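Local structure of protein arginine N-methyltransferase SFM1 (Saccharomyces cerevisiae, 5C74) at residues S21-E26 against T142-T147; I4-E9 against R114-E119; E94-F99 against L149-R154; F102-I107 against M138-A143. The protein transfers a methyl group from S-adenosyl-L-methionine to one arginine of ribosomal protein S3, leaving it monomethylated. All blocks are in the same frame, centred on the assembly; numbering follows the deposited sequence.

Interaction 1: S21-E26 against T142-T147; sequences SQILRE and TAIRTT
Glu26 and Arg145 stack their charged ends where two helices of the SPOUT-type alpha/beta fold, 14-27 and 140-151, run side by side. The segment axes approach to 10.2 Å and their directions differ by only 21°, a nearly parallel pair. Glu26, extended beyond CG, reaches over the backbone of the partner helix: its OE2 lies 3.5 Å from Arg145 CA, and OE1 is close to CB of the same residue. The arginine, bent at chi3 (-69°), folds its guanidinium back over this carboxylate, so that the two planes are 16° apart and stacked. OE1 of Glu26 is 4.0 Å from NH2 of Arg145; with the oxygen well off the guanidinium plane the pair attracts electrostatically, without a directed bond. Deeper in the interface the contact becomes apolar. Ile144 sends CD1 against the flank of Ile23, 3.6 Å from its CG2 and equally close to its CD1, the two side chains crossing at about a right angle. Phe104 of strand 101-104 packs against Ile144 from the sheet. On the solvent side, Arg145 NE donates to a water at 2.7 Å, in the guanidinium plane, and Gln22 NE2 reaches the same water oxygen through a weak bond.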
loop_
_atom_site.group_PDB
_atom_site.type_symbol
_atom_site.label_atom_id
_atom_site.label_comp_id
_atom_site.label_asym_id
_atom_site.label_seq_id
_atom_site.Cartn_x
_atom_site.Cartn_y
_atom_site.Cartn_z
ATOM N N SER A 21 -2.354 10.825 -6.050
ATOM C CA SER A 21 -3.270 11.360 -7.047
ATOM C C SER A 21 -3.493 12.843 -6.813
ATOM O O SER A 21 -3.531 13.620 -7.763
ATOM C CB SER A 21 -4.619 10.635 -7.018
ATOM O OG SER A 21 -4.454 9.268 -7.345
ATOM N N GLN A 22 -3.662 13.227 -5.547
ATOM C CA GLN A 22 -3.887 14.630 -5.211
ATOM C C GLN A 22 -2.661 15.464 -5.573
ATOM O O GLN A 22 -2.777 16.567 -6.125
ATOM C CB GLN A 22 -4.221 14.782 -3.723
ATOM C CG GLN A 22 -4.513 16.219 -3.296
ATOM C CD GLN A 22 -5.953 16.613 -3.501
ATOM O OE1 GLN A 22 -6.693 15.979 -4.267
ATOM N NE2 GLN A 22 -6.376 17.662 -2.795
ATOM N N ILE A 23 -1.480 14.930 -5.280
ATOM C CA ILE A 23 -0.227 15.626 -5.636
ATOM C C ILE A 23 -0.117 15.848 -7.148
ATOM O O ILE A 23 0.178 16.963 -7.605
ATOM C CB ILE A 23 0.998 14.840 -5.108
ATOM C CG1 ILE A 23 1.007 14.904 -3.568
ATOM C CG2 ILE A 23 2.300 15.379 -5.689
ATOM C CD1 ILE A 23 1.902 13.852 -2.873
ATOM N N LEU A 24 -0.387 14.801 -7.922
ATOM C CA LEU A 24 -0.347 14.901 -9.377
ATOM C C LEU A 24 -1.338 15.928 -9.906
ATOM O O LEU A 24 -1.026 16.674 -10.830
ATOM C CB LEU A 24 -0.609 13.527 -10.016
ATOM C CG LEU A 24 0.515 12.506 -9.835
ATOM C CD1 LEU A 24 0.013 11.069 -10.073
ATOM C CD2 LEU A 24 1.670 12.822 -10.791
ATOM N N ARG A 25 -2.533 15.978 -9.325
ATOM C CA ARG A 25 -3.525 16.943 -9.778
ATOM C C ARG A 25 -3.063 18.358 -9.440
ATOM O O ARG A 25 -3.339 19.297 -10.187
ATOM C CB ARG A 25 -4.903 16.663 -9.157
ATOM C CG ARG A 25 -5.649 15.504 -9.851
ATOM C CD ARG A 25 -7.066 15.317 -9.322
ATOM N NE ARG A 25 -7.060 15.002 -7.903
ATOM C CZ ARG A 25 -7.241 13.786 -7.396
ATOM N NH1 ARG A 25 -7.476 12.750 -8.187
ATOM N NH2 ARG A 25 -7.199 13.616 -6.086
ATOM N N GLU A 26 -2.359 18.503 -8.320
ATOM C CA GLU A 26 -1.902 19.822 -7.904
ATOM C C GLU A 26 -0.684 20.317 -8.687
ATOM O O GLU A 26 -0.713 21.415 -9.248
ATOM C CB GLU A 26 -1.570 19.851 -6.411
ATOM C CG GLU A 26 -1.243 21.271 -5.939
ATOM C CD GLU A 26 -0.748 21.343 -4.497
ATOM O OE1 GLU A 26 -0.790 20.327 -3.778
ATOM O OE2 GLU A 26 -0.305 22.425 -4.083
ATOM N N THR A 142 0.130 17.296 1.901
ATOM C CA THR A 142 0.094 18.564 2.644
ATOM C C THR A 142 1.465 19.264 2.587
ATOM O O THR A 142 1.551 20.494 2.408
ATOM C CB THR A 142 -0.302 18.357 4.117
ATOM O OG1 THR A 142 -1.660 17.904 4.193
ATOM C CG2 THR A 142 -0.187 19.682 4.869
ATOM N N ALA A 143 2.531 18.477 2.731
ATOM C CA ALA A 143 3.888 19.018 2.703
ATOM C C ALA A 143 4.163 19.655 1.348
ATOM O O ALA A 143 4.784 20.718 1.270
ATOM C CB ALA A 143 4.924 17.937 2.996
ATOM N N ILE A 144 3.704 18.998 0.290
ATOM C CA ILE A 144 3.887 19.524 -1.052
ATOM C C ILE A 144 3.037 20.776 -1.244
ATOM O O ILE A 144 3.517 21.757 -1.803
ATOM C CB ILE A 144 3.578 18.457 -2.117
ATOM C CG1 ILE A 144 4.687 17.395 -2.053
ATOM C CG2 ILE A 144 3.484 19.100 -3.528
ATOM C CD1 ILE A 144 4.577 16.287 -3.066
ATOM N N ARG A 145 1.800 20.779 -0.744
ATOM C CA ARG A 145 0.997 22.003 -0.847
ATOM C C ARG A 145 1.690 23.149 -0.114
ATOM O O ARG A 145 1.743 24.280 -0.599
ATOM C CB ARG A 145 -0.415 21.808 -0.278
ATOM C CG ARG A 145 -1.241 23.080 -0.266
ATOM C CD ARG A 145 -2.698 22.785 0.057
ATOM N NE ARG A 145 -3.312 22.071 -1.044
ATOM C CZ ARG A 145 -3.840 22.681 -2.098
ATOM N NH1 ARG A 145 -3.849 24.011 -2.163
ATOM N NH2 ARG A 145 -4.370 21.968 -3.072
ATOM N N THR A 146 2.214 22.846 1.062
ATOM C CA THR A 146 2.882 23.846 1.871
ATOM C C THR A 146 4.099 24.386 1.147
ATOM O O THR A 146 4.333 25.593 1.132
ATOM C CB THR A 146 3.300 23.278 3.236
ATOM O OG1 THR A 146 2.124 22.891 3.971
ATOM C CG2 THR A 146 4.079 24.330 4.028
ATOM N N THR A 147 4.858 23.496 0.529
ATOM C CA THR A 147 6.051 23.924 -0.190
ATOM C C THR A 147 5.689 24.840 -1.366
ATOM O O THR A 147 6.390 25.827 -1.646
ATOM C CB THR A 147 6.853 22.703 -0.670
ATOM O OG1 THR A 147 7.328 21.987 0.480
ATOM C CG2 THR A 147 8.052 23.172 -1.518
HETATM O O HOH W 1 -3.646 19.546 -1.849
#

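Interaction 2: I4-E9 against R114-E119; sequences IIEHME and RDRTKE
Glu6 OE1, at the end of strand 2-6, accepts from two donors, Arg116 NE at 2.8 Å and the backbone N of Gly106. Arg116 holds the carboxylate side-on, since its NH2 also donates to Glu6 OE2 at 2.8 Å; the two N-H...O angles are 168° and 169°. Both oxygens lie near the guanidinium plane, and OE1 is met on its syn lone pair. The bend of Arg116 at chi2 (54°) lets its head lie between two carboxylates, bonded to Glu6 at one edge and to Glu119 at another. There Glu119 OE1 accepts from Arg116 NH1 at 3.0 Å and from Arg114 NH2 at 2.9 Å, while Arg114 NE completes a second side-on grip by donating to Glu119 OE2. Met8 covers a face of the Arg116 guanidinium, its CE 3.8 Å from CZ of Arg116. With edges bonded and one face covered, rotation of this head is likely to be restricted. Glu6 is buried, and its charge is probably offset by Arg116. Asp115 caps the helix by accepting from Lys118 N. Glu6, Arg114, Arg116 and Glu119 thus form a salt-bridge network, linking the C-terminal end of a parallel strand to the start of helix 116-123 and to Arg114 just ahead of it.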
loop_
_atom_site.group_PDB
_atom_site.type_symbol
_atom_site.label_atom_id
_atom_site.label_comp_id
_atom_site.label_asym_id
_atom_site.label_seq_id
_atom_site.Cartn_x
_atom_site.Cartn_y
_atom_site.Cartn_z
ATOM N N ILE A 4 10.458 15.008 -5.475
ATOM C CA ILE A 4 10.904 13.625 -5.592
ATOM C C ILE A 4 10.493 12.888 -4.324
ATOM O O ILE A 4 10.791 13.328 -3.223
ATOM C CB ILE A 4 12.439 13.532 -5.791
ATOM C CG1 ILE A 4 12.864 14.292 -7.059
ATOM C CG2 ILE A 4 12.913 12.062 -5.855
ATOM C CD1 ILE A 4 14.375 14.523 -7.162
ATOM N N ILE A 5 9.792 11.770 -4.473
ATOM C CA ILE A 5 9.401 10.987 -3.304
ATOM C C ILE A 5 10.036 9.622 -3.403
ATOM O O ILE A 5 9.812 8.910 -4.373
ATOM C CB ILE A 5 7.862 10.818 -3.196
ATOM C CG1 ILE A 5 7.170 12.177 -3.061
ATOM C CG2 ILE A 5 7.508 9.920 -2.012
ATOM C CD1 ILE A 5 5.666 12.091 -3.145
ATOM N N GLU A 6 10.836 9.250 -2.420
ATOM C CA GLU A 6 11.389 7.906 -2.420
ATOM C C GLU A 6 10.284 6.955 -1.983
ATOM O O GLU A 6 9.750 7.085 -0.884
ATOM C CB GLU A 6 12.589 7.796 -1.481
ATOM C CG GLU A 6 13.773 8.684 -1.864
ATOM C CD GLU A 6 15.050 8.262 -1.162
ATOM O OE1 GLU A 6 15.009 8.073 0.080
ATOM O OE2 GLU A 6 16.082 8.089 -1.858
ATOM N N HIS A 7 9.947 5.995 -2.832
ATOM C CA HIS A 7 8.877 5.062 -2.513
ATOM C C HIS A 7 9.538 3.716 -2.345
ATOM O O HIS A 7 9.548 2.924 -3.266
ATOM C CB HIS A 7 7.807 5.032 -3.615
ATOM C CG HIS A 7 6.610 4.188 -3.276
ATOM N ND1 HIS A 7 5.446 4.720 -2.761
ATOM C CD2 HIS A 7 6.403 2.848 -3.369
ATOM C CE1 HIS A 7 4.572 3.746 -2.552
ATOM N NE2 HIS A 7 5.128 2.601 -2.915
ATOM N N MET A 8 10.118 3.485 -1.171
ATOM C CA MET A 8 10.998 2.342 -0.960
ATOM C C MET A 8 10.272 1.216 -0.241
ATOM O O MET A 8 10.729 0.711 0.786
ATOM C CB MET A 8 12.236 2.759 -0.162
ATOM C CG MET A 8 13.105 3.845 -0.849
ATOM S SD MET A 8 14.481 4.472 0.169
ATOM C CE MET A 8 15.595 3.070 0.147
ATOM N N GLU A 9 9.125 0.843 -0.774
ATOM C CA GLU A 9 8.335 -0.214 -0.171
ATOM C C GLU A 9 7.572 -0.879 -1.282
ATOM O O GLU A 9 7.304 -0.277 -2.320
ATOM C CB GLU A 9 7.379 0.334 0.899
ATOM C CG GLU A 9 6.252 1.191 0.324
ATOM C CD GLU A 9 5.369 1.829 1.390
ATOM O OE1 GLU A 9 4.808 2.914 1.118
ATOM O OE2 GLU A 9 5.228 1.246 2.488
ATOM N N ARG A 114 17.057 2.582 10.285
ATOM C CA ARG A 114 17.909 3.241 9.303
ATOM C C ARG A 114 17.703 4.737 9.347
ATOM O O ARG A 114 16.611 5.208 9.664
ATOM C CB ARG A 114 17.627 2.707 7.894
ATOM C CG ARG A 114 18.116 1.276 7.668
ATOM C CD ARG A 114 17.574 0.678 6.373
ATOM N NE ARG A 114 17.993 1.433 5.192
ATOM C CZ ARG A 114 17.714 1.069 3.944
ATOM N NH1 ARG A 114 17.027 -0.054 3.719
ATOM N NH2 ARG A 114 18.121 1.823 2.923
ATOM N N ASP A 115 18.767 5.470 9.035
ATOM C CA ASP A 115 18.740 6.925 8.952
ATOM C C ASP A 115 18.906 7.296 7.480
ATOM O O ASP A 115 20.028 7.434 6.993
ATOM C CB ASP A 115 19.850 7.526 9.816
ATOM C CG ASP A 115 19.878 9.045 9.782
ATOM O OD1 ASP A 115 19.186 9.661 8.944
ATOM O OD2 ASP A 115 20.624 9.630 10.599
ATOM N N ARG A 116 17.789 7.418 6.781
ATOM C CA ARG A 116 17.805 7.603 5.334
ATOM C C ARG A 116 18.440 8.936 4.961
ATOM O O ARG A 116 19.097 9.057 3.920
ATOM C CB ARG A 116 16.385 7.497 4.776
ATOM C CG ARG A 116 16.293 7.592 3.245
ATOM C CD ARG A 116 17.211 6.577 2.572
ATOM N NE ARG A 116 17.168 6.661 1.103
ATOM C CZ ARG A 116 17.984 5.992 0.298
ATOM N NH1 ARG A 116 18.903 5.179 0.805
ATOM N NH2 ARG A 116 17.888 6.142 -1.020
ATOM N N THR A 117 18.250 9.940 5.813
ATOM C CA THR A 117 18.883 11.232 5.582
ATOM C C THR A 117 20.388 11.054 5.531
ATOM O O THR A 117 21.057 11.536 4.606
ATOM C CB THR A 117 18.505 12.243 6.665
ATOM O OG1 THR A 117 17.128 12.571 6.494
ATOM C CG2 THR A 117 19.359 13.525 6.548
ATOM N N LYS A 118 20.928 10.333 6.510
ATOM C CA LYS A 118 22.368 10.134 6.561
ATOM C C LYS A 118 22.855 9.261 5.405
ATOM O O LYS A 118 23.941 9.493 4.861
ATOM C CB LYS A 118 22.787 9.520 7.909
ATOM C CG LYS A 118 24.296 9.524 8.134
ATOM C CD LYS A 118 24.660 9.040 9.551
ATOM C CE LYS A 118 26.118 9.327 9.880
ATOM N NZ LYS A 118 26.447 8.957 11.295
ATOM N N GLU A 119 22.055 8.270 5.023
ATOM C CA GLU A 119 22.387 7.440 3.871
ATOM C C GLU A 119 22.506 8.273 2.594
ATOM O O GLU A 119 23.471 8.130 1.836
ATOM C CB GLU A 119 21.334 6.346 3.677
ATOM C CG GLU A 119 21.383 5.266 4.745
ATOM C CD GLU A 119 20.267 4.232 4.596
ATOM O OE1 GLU A 119 19.536 4.274 3.586
ATOM O OE2 GLU A 119 20.124 3.374 5.503
#

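Interaction 3: E94-F99 against L149-R154; sequences EDATKF and LIIKDR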
loop_
_atom_site.group_PDB
_atom_site.type_symbol
_atom_site.label_atom_id
_atom_site.label_comp_id
_atom_site.label_asym_id
_atom_site.label_seq_id
_atom_site.Cartn_x
_atom_site.Cartn_y
_atom_site.Cartn_z
ATOM N N GLU A 94 12.534 32.970 0.349
ATOM C CA GLU A 94 13.822 33.304 -0.269
ATOM C C GLU A 94 14.562 32.079 -0.800
ATOM O O GLU A 94 15.459 32.212 -1.630
ATOM C CB GLU A 94 14.740 34.039 0.714
ATOM C CG GLU A 94 14.065 35.147 1.494
ATOM C CD GLU A 94 13.405 34.611 2.743
ATOM O OE1 GLU A 94 14.141 34.161 3.651
ATOM O OE2 GLU A 94 12.159 34.611 2.802
ATOM N N ASP A 95 14.195 30.888 -0.326
ATOM C CA ASP A 95 14.803 29.646 -0.824
ATOM C C ASP A 95 14.369 29.287 -2.241
ATOM O O ASP A 95 14.927 28.381 -2.860
ATOM C CB ASP A 95 14.462 28.464 0.093
ATOM C CG ASP A 95 15.137 28.555 1.443
ATOM O OD1 ASP A 95 16.271 29.072 1.517
ATOM O OD2 ASP A 95 14.544 28.074 2.426
ATOM N N ALA A 96 13.367 29.984 -2.757
ATOM C CA ALA A 96 12.894 29.717 -4.117
ATOM C C ALA A 96 13.992 29.851 -5.186
ATOM O O ALA A 96 13.956 29.149 -6.196
ATOM C CB ALA A 96 11.720 30.651 -4.456
ATOM N N THR A 97 14.955 30.753 -4.986
ATOM C CA THR A 97 16.067 30.874 -5.935
ATOM C C THR A 97 17.153 29.813 -5.757
ATOM O O THR A 97 18.067 29.724 -6.572
ATOM C CB THR A 97 16.755 32.245 -5.816
ATOM O OG1 THR A 97 17.305 32.371 -4.498
ATOM C CG2 THR A 97 15.741 33.370 -6.049
ATOM N N LYS A 98 17.066 29.039 -4.678
ATOM C CA LYS A 98 18.155 28.153 -4.276
ATOM C C LYS A 98 17.961 26.718 -4.730
ATOM O O LYS A 98 18.937 25.996 -4.953
ATOM C CB LYS A 98 18.313 28.147 -2.746
ATOM C CG LYS A 98 18.802 29.463 -2.125
ATOM C CD LYS A 98 19.119 29.261 -0.639
ATOM C CE LYS A 98 19.707 30.513 0.006
ATOM N NZ LYS A 98 18.673 31.536 0.309
ATOM N N PHE A 99 16.701 26.301 -4.813
ATOM C CA PHE A 99 16.351 24.886 -4.980
ATOM C C PHE A 99 15.509 24.632 -6.222
ATOM O O PHE A 99 14.591 25.399 -6.517
ATOM C CB PHE A 99 15.578 24.387 -3.755
ATOM C CG PHE A 99 16.327 24.526 -2.455
ATOM C CD1 PHE A 99 17.621 24.048 -2.322
ATOM C CD2 PHE A 99 15.727 25.139 -1.363
ATOM C CE1 PHE A 99 18.311 24.173 -1.120
ATOM C CE2 PHE A 99 16.403 25.269 -0.161
ATOM C CZ PHE A 99 17.698 24.790 -0.038
ATOM N N LEU A 149 3.067 26.828 -1.524
ATOM C CA LEU A 149 2.677 28.115 -0.961
ATOM C C LEU A 149 3.912 28.961 -0.651
ATOM O O LEU A 149 3.932 30.176 -0.886
ATOM C CB LEU A 149 1.829 27.900 0.309
ATOM C CG LEU A 149 0.435 27.295 0.082
ATOM C CD1 LEU A 149 -0.213 26.832 1.406
ATOM C CD2 LEU A 149 -0.435 28.338 -0.596
ATOM N N ILE A 150 4.952 28.311 -0.137
ATOM C CA ILE A 150 6.160 29.023 0.290
ATOM C C ILE A 150 7.016 29.437 -0.909
ATOM O O ILE A 150 7.436 30.589 -1.018
ATOM C CB ILE A 150 6.995 28.148 1.263
ATOM C CG1 ILE A 150 6.250 27.962 2.583
ATOM C CG2 ILE A 150 8.355 28.755 1.547
ATOM C CD1 ILE A 150 6.894 26.908 3.500
ATOM N N ILE A 151 7.225 28.505 -1.836
ATOM C CA ILE A 151 8.189 28.675 -2.909
ATOM C C ILE A 151 7.559 29.329 -4.138
ATOM O O ILE A 151 8.151 30.221 -4.761
ATOM C CB ILE A 151 8.820 27.312 -3.285
ATOM C CG1 ILE A 151 9.627 26.762 -2.104
ATOM C CG2 ILE A 151 9.738 27.440 -4.486
ATOM C CD1 ILE A 151 10.862 27.592 -1.742
ATOM N N LYS A 152 6.352 28.899 -4.485
ATOM C CA LYS A 152 5.680 29.461 -5.652
ATOM C C LYS A 152 4.958 30.754 -5.315
ATOM O O LYS A 152 5.140 31.762 -6.005
ATOM C CB LYS A 152 4.703 28.449 -6.256
ATOM C CG LYS A 152 3.805 29.034 -7.346
ATOM C CD LYS A 152 2.942 27.947 -7.979
ATOM C CE LYS A 152 1.662 28.540 -8.565
ATOM N NZ LYS A 152 0.645 28.759 -7.506
ATOM N N ASP A 153 4.146 30.748 -4.260
ATOM C CA ASP A 153 3.347 31.924 -3.929
ATOM C C ASP A 153 4.067 32.901 -3.002
ATOM O O ASP A 153 3.588 34.013 -2.799
ATOM C CB ASP A 153 2.024 31.511 -3.280
ATOM C CG ASP A 153 1.097 30.796 -4.254
ATOM O OD1 ASP A 153 1.350 30.861 -5.484
ATOM O OD2 ASP A 153 0.118 30.176 -3.790
ATOM N N ARG A 154 5.188 32.461 -2.431
ATOM C CA ARG A 154 6.032 33.302 -1.568
ATOM C C ARG A 154 5.311 33.682 -0.286
ATOM O O ARG A 154 5.468 34.793 0.248
ATOM C CB ARG A 154 6.506 34.560 -2.317
ATOM C CG ARG A 154 7.309 34.255 -3.580
ATOM C CD ARG A 154 8.473 33.289 -3.339
ATOM N NE ARG A 154 9.093 32.909 -4.609
ATOM C CZ ARG A 154 10.033 33.612 -5.235
ATOM N NH1 ARG A 154 10.489 34.748 -4.709
ATOM N NH2 ARG A 154 10.512 33.180 -6.396
#
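Ala96 lies between Ile151 and the guanidinium of Arg154, its methyl touching both. CB of Ala96 is 3.8 Å from CG2 of Ile151 and 3.4 Å from NH2 of Arg154, placed over one face of the guanidinium but offset toward its rim. In Ile151, CG2 lies anti to the backbone N (chi1 -64°), which directs it to the Ala96 methyl, while CG1 carries CD1 to the backbone: CD1 comes to 3.6 Å from Ala96 N and packs against CB of Asp95. The 5.0 Å between CA of Ala96 and CA of Ile151 is consistent with the small alanine side chain between them. Shortening Ile151 to an alanine removes both branches and is likely to leave Ala96 and the Asp95 CB without their apolar partner. In the next shell, NE of Arg154 donates to Ile151 O at 2.9 Å, with an N-H...O angle of 146° and the acceptor close to the guanidinium plane. This bond holds the arginine folded back toward Ile151; the positive phi of Arg154 (66°) marks where the chain leaves helical geometry. On the other side, Asp95 is fixed by Gln92 N and by a salt bridge to Arg131, both reaching OD2. Leu91 packs on Ile151 and Pro93 on Arg154. The contact therefore joins the C-terminal part of helix 140-151 to the connection between strands 80-83 and 101-104, with Arg131 tying that connection to strand 128-131.

Interaction 4: F102-I107 against M138-A143; sequences FVFGGI and MTTDTA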
loop_
_atom_site.group_PDB
_atom_site.type_symbol
_atom_site.label_atom_id
_atom_site.label_comp_id
_atom_site.label_asym_id
_atom_site.label_seq_id
_atom_site.Cartn_x
_atom_site.Cartn_y
_atom_site.Cartn_z
ATOM N N PHE A 102 12.743 19.151 -4.432
ATOM C CA PHE A 102 12.443 18.973 -3.015
ATOM C C PHE A 102 12.226 17.482 -2.821
ATOM O O PHE A 102 11.407 16.884 -3.514
ATOM C CB PHE A 102 11.193 19.763 -2.616
ATOM C CG PHE A 102 10.945 19.795 -1.133
ATOM C CD1 PHE A 102 10.207 18.796 -0.514
ATOM C CD2 PHE A 102 11.440 20.831 -0.359
ATOM C CE1 PHE A 102 9.967 18.833 0.850
ATOM C CE2 PHE A 102 11.198 20.868 1.016
ATOM C CZ PHE A 102 10.466 19.868 1.611
ATOM N N VAL A 103 12.977 16.888 -1.902
ATOM C CA VAL A 103 13.026 15.429 -1.774
ATOM C C VAL A 103 12.402 14.933 -0.467
ATOM O O VAL A 103 12.694 15.455 0.598
ATOM C CB VAL A 103 14.476 14.937 -1.839
ATOM C CG1 VAL A 103 14.545 13.434 -1.624
ATOM C CG2 VAL A 103 15.108 15.334 -3.183
ATOM N N PHE A 104 11.528 13.937 -0.570
ATOM C CA PHE A 104 11.002 13.231 0.594
ATOM C C PHE A 104 11.766 11.940 0.707
ATOM O O PHE A 104 11.627 11.057 -0.150
ATOM C CB PHE A 104 9.507 12.951 0.462
ATOM C CG PHE A 104 8.666 14.183 0.492
ATOM C CD1 PHE A 104 8.519 14.962 -0.651
ATOM C CD2 PHE A 104 8.035 14.575 1.662
ATOM C CE1 PHE A 104 7.751 16.109 -0.627
ATOM C CE2 PHE A 104 7.262 15.715 1.695
ATOM C CZ PHE A 104 7.118 16.483 0.553
ATOM N N GLY A 105 12.594 11.844 1.738
ATOM C CA GLY A 105 13.399 10.660 1.973
ATOM C C GLY A 105 12.515 9.469 2.282
ATOM O O GLY A 105 11.403 9.616 2.791
ATOM N N GLY A 106 13.004 8.276 1.975
ATOM C CA GLY A 106 12.211 7.081 2.183
ATOM C C GLY A 106 12.007 6.857 3.671
ATOM O O GLY A 106 12.874 7.197 4.467
ATOM N N ILE A 107 10.855 6.316 4.037
ATOM C CA ILE A 107 10.598 5.910 5.418
ATOM C C ILE A 107 10.701 4.397 5.475
ATOM O O ILE A 107 9.948 3.688 4.815
ATOM C CB ILE A 107 9.217 6.377 5.921
ATOM C CG1 ILE A 107 9.162 7.905 5.998
ATOM C CG2 ILE A 107 8.905 5.769 7.283
ATOM C CD1 ILE A 107 8.446 8.544 4.832
ATOM N N MET A 138 3.466 16.346 8.650
ATOM C CA MET A 138 2.438 16.535 7.638
ATOM C C MET A 138 2.333 15.297 6.767
ATOM O O MET A 138 3.333 14.594 6.577
ATOM C CB MET A 138 2.774 17.733 6.735
ATOM C CG MET A 138 2.959 19.084 7.462
ATOM S SD MET A 138 3.607 20.362 6.299
ATOM C CE MET A 138 3.026 21.814 7.193
ATOM N N THR A 139 1.154 15.057 6.195
ATOM C CA THR A 139 1.052 14.095 5.108
ATOM C C THR A 139 1.858 14.617 3.925
ATOM O O THR A 139 2.145 15.819 3.805
ATOM C CB THR A 139 -0.411 13.830 4.656
ATOM O OG1 THR A 139 -0.975 15.027 4.089
ATOM C CG2 THR A 139 -1.287 13.355 5.848
ATOM N N THR A 140 2.233 13.711 3.037
ATOM C CA THR A 140 3.071 14.119 1.929
ATOM C C THR A 140 2.377 15.144 1.033
ATOM O O THR A 140 2.998 16.121 0.604
ATOM C CB THR A 140 3.488 12.916 1.109
ATOM O OG1 THR A 140 4.076 11.963 1.992
ATOM C CG2 THR A 140 4.518 13.343 0.064
ATOM N N ASP A 141 1.095 14.944 0.751
ATOM C CA ASP A 141 0.389 15.912 -0.094
ATOM C C ASP A 141 0.272 17.280 0.580
ATOM O O ASP A 141 0.328 18.309 -0.095
ATOM C CB ASP A 141 -0.993 15.403 -0.475
ATOM C CG ASP A 141 -1.882 15.210 0.718
ATOM O OD1 ASP A 141 -1.557 14.335 1.547
ATOM O OD2 ASP A 141 -2.905 15.921 0.819
ATOM N N THR A 142 0.130 17.296 1.901
ATOM C CA THR A 142 0.094 18.564 2.644
ATOM C C THR A 142 1.465 19.264 2.587
ATOM O O THR A 142 1.551 20.494 2.408
ATOM C CB THR A 142 -0.302 18.357 4.117
ATOM O OG1 THR A 142 -1.660 17.904 4.193
ATOM C CG2 THR A 142 -0.187 19.682 4.869
ATOM N N ALA A 143 2.531 18.477 2.731
ATOM C CA ALA A 143 3.888 19.018 2.703
ATOM C C ALA A 143 4.163 19.655 1.348
ATOM O O ALA A 143 4.784 20.718 1.270
ATOM C CB ALA A 143 4.924 17.937 2.996
#
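Phe104 lays one face of its ring beneath the methyl of Thr140 and turns an edge to Ala143. CG2 of Thr140 stands 4.0 Å from the ring centroid and 9° off the ring normal, a CH-pi contact almost directly over the centre. CB of Ala143 lies near the ring plane instead, 3.5 Å from CE2 of Phe104 and nearly as close to CZ of that ring. One turn of helix therefore supplies two kinds of contact from positions three residues apart: a methyl over the face and a methyl at the edge. In Thr140, CG2 is anti to the backbone N while OG1 takes the place beside it (chi1 -53°), which gives the ring the apolar branch. Phe104 sits at the end of strand 101-104, a central member of the parallel sheet, and the packing is that of an alpha/beta fold in which helix 140-151 covers one face of the sheet. The neighbouring strand contributes as well: Ile5 of strand 2-6 touches both Phe104 and Thr140. Were Phe104 an alanine, the Thr140 methyl would probably lose the ring face it rests on, and Ala143 its partner at the ring edge. Thr139 occupies the N-cap position. Its O accepts from Ala143 N at 2.9 Å, part of the helical bonding that holds Ala143 at the ring edge, and its OG1 donates to Asp141 OD1 at 2.7 Å, approaching from above the carboxylate plane.

In the fold
Helix 140-151 connects three of the contacts. Its first turns pack on the sheet in interaction 4 and on helix 14-27 in interaction 1, whose centres are about 10 Å apart, while its C-terminal part enters interaction 3, with its centre about 17 Å from that of interaction 4. Interactions 1 and 4 share Thr142 and Ala143, and Ile144 CG1 lies 3.6 Å from Phe104 CE1. Interaction 2 joins this group through neighbouring strands 2-6 and 101-104: Ile4 O and Phe104 N are 2.8 Å apart, a probable hydrogen bond. Interactions 2 and 3 are remote, about 10 Å between nearest atoms: the former lies at the C-terminal ends of these strands, the latter involves the connection leading into strand 101-104.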